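Local coordinates for protein putative platelet activating factor (Streptococcus pneumoniae, PDB 2HSJ) that is of unknown function but probably hydrolyses ester bonds, as a member of the GDSL-like lipase/acylhydrolase family of SGNH hydrolases, at residues D[89-94]-D[109-114]. Residues are numbered along the deposited sequence; the frame is centred on the assembly and turned at random.
Sequences IFLLIG and NNLEAI
In the parallel alpha/beta fold of the SGNH hydrolases, the central strand 88-92 is covered on one face by helix 104-121, and Leu91 and Ile93 meet Leu111 at this seam. One methyl of the helix does the touching: CD2 of Leu111 lies 3.8 Å from CD2 of Leu91 and equally 3.8 Å from CG2 of Ile93. Leu91 and Ile93, two positions apart, both direct their CB toward the helix, while Phe90 and Leu92 face the other side of the sheet. Leu91 holds CG anti to its backbone N (chi1 -179°), which extends the branched end toward the helix to meet Leu111 at a slant. Ile93, just beyond the strand, touches with CG2, and its side chain slides past that of Leu111 in the opposite direction. Leucine suits the helix position because its long side chain, with CG anti to the carbonyl carbon (chi1 -75°), brings CD2 to the strand-side methyls although its CB does not point at them; the CA atoms of Ile93 and Leu111 are 9.1 Å apart. The beta-branched isoleucine supplies a methyl close to the main chain. Only methyl groups meet, and all three side chains are buried, as suits leucine and isoleucine in the core. Leu73 of helix 70-75 packs against Leu91 and Ile93, while Tyr160 and Leu163 of helix 150-164 cover Leu111; strands 37-41 and 126-130 flank strand 88-92.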
ATOM      1  N   ILE D  89      12.661  -9.860  -8.033  1.00 10.79           N
ATOM      2  CA  ILE D  89      12.572  -9.460  -9.433  1.00 12.04           C
ATOM      3  C   ILE D  89      12.325 -10.715 -10.238  1.00 11.88           C
ATOM      4  O   ILE D  89      13.076 -11.674 -10.122  1.00 12.25           O
ATOM      5  CB  ILE D  89      13.899  -8.820  -9.904  1.00 12.79           C
ATOM      6  CG1 ILE D  89      14.102  -7.471  -9.214  1.00 14.61           C
ATOM      7  CG2 ILE D  89      13.940  -8.671 -11.445  1.00 13.72           C
ATOM      8  CD1 ILE D  89      15.584  -7.000  -9.198  1.00 16.88           C
ATOM      9  N   PHE D  90      11.249 -10.722 -11.021  1.00 11.49           N
ATOM     10  CA  PHE D  90      10.996 -11.817 -11.966  1.00 11.93           C
ATOM     11  C   PHE D  90      11.509 -11.355 -13.306  1.00 12.92           C
ATOM     12  O   PHE D  90      11.147 -10.270 -13.766  1.00 13.35           O
ATOM     13  CB  PHE D  90       9.509 -12.122 -12.064  1.00 12.65           C
ATOM     14  CG  PHE D  90       9.001 -13.000 -10.965  1.00 12.81           C
ATOM     15  CD1 PHE D  90       9.201 -12.690  -9.628  1.00 13.02           C
ATOM     16  CD2 PHE D  90       8.342 -14.181 -11.289  1.00 16.26           C
ATOM     17  CE1 PHE D  90       8.723 -13.529  -8.636  1.00 12.45           C
ATOM     18  CE2 PHE D  90       7.872 -15.027 -10.306  1.00 16.50           C
ATOM     19  CZ  PHE D  90       8.062 -14.707  -8.976  1.00 14.47           C
ATOM     20  N   LEU D  91      12.338 -12.176 -13.938  1.00 12.31           N
ATOM     21  CA  LEU D  91      12.955 -11.824 -15.193  1.00 11.92           C
ATOM     22  C   LEU D  91      12.580 -12.860 -16.261  1.00 11.53           C
ATOM     23  O   LEU D  91      12.902 -14.046 -16.143  1.00 12.06           O
ATOM     24  CB  LEU D  91      14.466 -11.774 -14.996  1.00 12.38           C
ATOM     25  CG  LEU D  91      15.267 -11.402 -16.215  1.00 13.30           C
ATOM     26  CD1 LEU D  91      14.784 -10.085 -16.807  1.00 16.12           C
ATOM     27  CD2 LEU D  91      16.753 -11.343 -15.797  1.00 18.37           C
ATOM     28  N   LEU D  92      11.931 -12.378 -17.326  1.00 10.73           N
ATOM     29  CA  LEU D  92      11.545 -13.223 -18.450  1.00 11.67           C
ATOM     30  C   LEU D  92      12.074 -12.541 -19.696  1.00 11.19           C
ATOM     31  O   LEU D  92      11.532 -11.527 -20.171  1.00 12.40           O
ATOM     32  CB  LEU D  92      10.012 -13.420 -18.574  1.00 13.14           C
ATOM     33  CG  LEU D  92       9.583 -14.265 -19.783  1.00 14.35           C
ATOM     34  CD1 LEU D  92      10.277 -15.665 -19.806  1.00 15.68           C
ATOM     35  CD2 LEU D  92       8.084 -14.410 -19.737  1.00 18.11           C
ATOM     36  N   ILE D  93      13.138 -13.104 -20.252  1.00 10.94           N
ATOM     37  CA  ILE D  93      13.775 -12.491 -21.400  1.00 12.22           C
ATOM     38  C   ILE D  93      14.618 -13.519 -22.108  1.00 11.65           C
ATOM     39  O   ILE D  93      15.073 -14.488 -21.484  1.00 12.15           O
ATOM     40  CB  ILE D  93      14.616 -11.238 -20.966  1.00 12.25           C
ATOM     41  CG1 ILE D  93      14.935 -10.344 -22.186  1.00 14.16           C
ATOM     42  CG2 ILE D  93      15.847 -11.658 -20.133  1.00 13.69           C
ATOM     43  CD1 ILE D  93      15.291  -8.947 -21.811  1.00 15.88           C
ATOM     44  N   GLY D  94      14.791 -13.305 -23.418  1.00 11.33           N
ATOM     45  CA  GLY D  94      15.660 -14.145 -24.217  1.00 11.82           C
ATOM     46  C   GLY D  94      15.009 -14.623 -25.490  1.00 11.84           C
ATOM     47  O   GLY D  94      15.734 -14.916 -26.440  1.00 12.16           O
ATOM     48  N   ASN D 109      26.197 -13.847 -20.958  1.00 13.31           N
ATOM     49  CA  ASN D 109      27.049 -12.800 -20.386  1.00 13.31           C
ATOM     50  C   ASN D 109      26.228 -11.577 -20.023  1.00 13.62           C
ATOM     51  O   ASN D 109      26.440 -10.976 -18.967  1.00 14.13           O
ATOM     52  CB  ASN D 109      28.170 -12.383 -21.335  1.00 13.75           C
ATOM     53  CG  ASN D 109      29.287 -13.398 -21.387  1.00 16.71           C
ATOM     54  OD1 ASN D 109      29.372 -14.290 -20.542  1.00 18.37           O
ATOM     55  ND2 ASN D 109      30.147 -13.275 -22.392  1.00 18.94           N
ATOM     56  N   ASN D 110      25.261 -11.228 -20.880  1.00 13.22           N
ATOM     57  CA  ASN D 110      24.363 -10.112 -20.572  1.00 13.29           C
ATOM     58  C   ASN D 110      23.563 -10.381 -19.299  1.00 12.50           C
ATOM     59  O   ASN D 110      23.483  -9.523 -18.417  1.00 12.50           O
ATOM     60  CB  ASN D 110      23.405  -9.834 -21.733  1.00 12.85           C
ATOM     61  CG  ASN D 110      24.090  -9.202 -22.935  1.00 13.11           C
ATOM     62  OD1 ASN D 110      25.187  -8.663 -22.826  1.00 14.23           O
ATOM     63  ND2 ASN D 110      23.431  -9.254 -24.075  1.00 13.51           N
ATOM     64  N   LEU D 111      23.001 -11.589 -19.187  1.00 13.65           N
ATOM     65  CA  LEU D 111      22.201 -11.936 -18.013  1.00 13.52           C
ATOM     66  C   LEU D 111      23.056 -11.956 -16.777  1.00 13.06           C
ATOM     67  O   LEU D 111      22.630 -11.504 -15.712  1.00 12.75           O
ATOM     68  CB  LEU D 111      21.522 -13.291 -18.187  1.00 14.72           C
ATOM     69  CG  LEU D 111      20.338 -13.271 -19.124  1.00 16.47           C
ATOM     70  CD1 LEU D 111      19.990 -14.658 -19.572  1.00 17.91           C
ATOM     71  CD2 LEU D 111      19.123 -12.576 -18.429  1.00 16.29           C
ATOM     72  N   GLU D 112      24.285 -12.480 -16.905  1.00 13.54           N
ATOM     73  CA  GLU D 112      25.173 -12.513 -15.755  1.00 13.85           C
ATOM     74  C   GLU D 112      25.491 -11.105 -15.272  1.00 13.86           C
ATOM     75  O   GLU D 112      25.453 -10.821 -14.069  1.00 14.04           O
ATOM     76  CB  GLU D 112      26.423 -13.336 -16.037  1.00 14.15           C
ATOM     77  CG  GLU D 112      27.217 -13.529 -14.767  1.00 13.81           C
ATOM     78  CD  GLU D 112      28.210 -14.666 -14.834  1.00 18.26           C
ATOM     79  OE1 GLU D 112      28.547 -15.104 -15.960  1.00 17.57           O
ATOM     80  OE2 GLU D 112      28.649 -15.106 -13.738  1.00 18.18           O
ATOM     81  N   ALA D 113      25.727 -10.185 -16.209  1.00 12.84           N
ATOM     82  CA  ALA D 113      25.965  -8.794 -15.819  1.00 12.51           C
ATOM     83  C   ALA D 113      24.746  -8.129 -15.131  1.00 12.43           C
ATOM     84  O   ALA D 113      24.898  -7.323 -14.210  1.00 13.08           O
ATOM     85  CB  ALA D 113      26.359  -7.987 -17.041  1.00 12.77           C
ATOM     86  N   ILE D 114      23.553  -8.446 -15.613  1.00 12.35           N
ATOM     87  CA  ILE D 114      22.311  -7.940 -14.974  1.00 12.50           C
ATOM     88  C   ILE D 114      22.246  -8.427 -13.504  1.00 13.00           C
ATOM     89  O   ILE D 114      22.046  -7.648 -12.573  1.00 13.59           O
ATOM     90  CB  ILE D 114      21.064  -8.366 -15.761  1.00 12.95           C
ATOM     91  CG1 ILE D 114      21.011  -7.650 -17.115  1.00 12.34           C
ATOM     92  CG2 ILE D 114      19.798  -8.080 -14.939  1.00 13.09           C
ATOM     93  CD1 ILE D 114      20.189  -8.337 -18.185  1.00 15.64           C
TER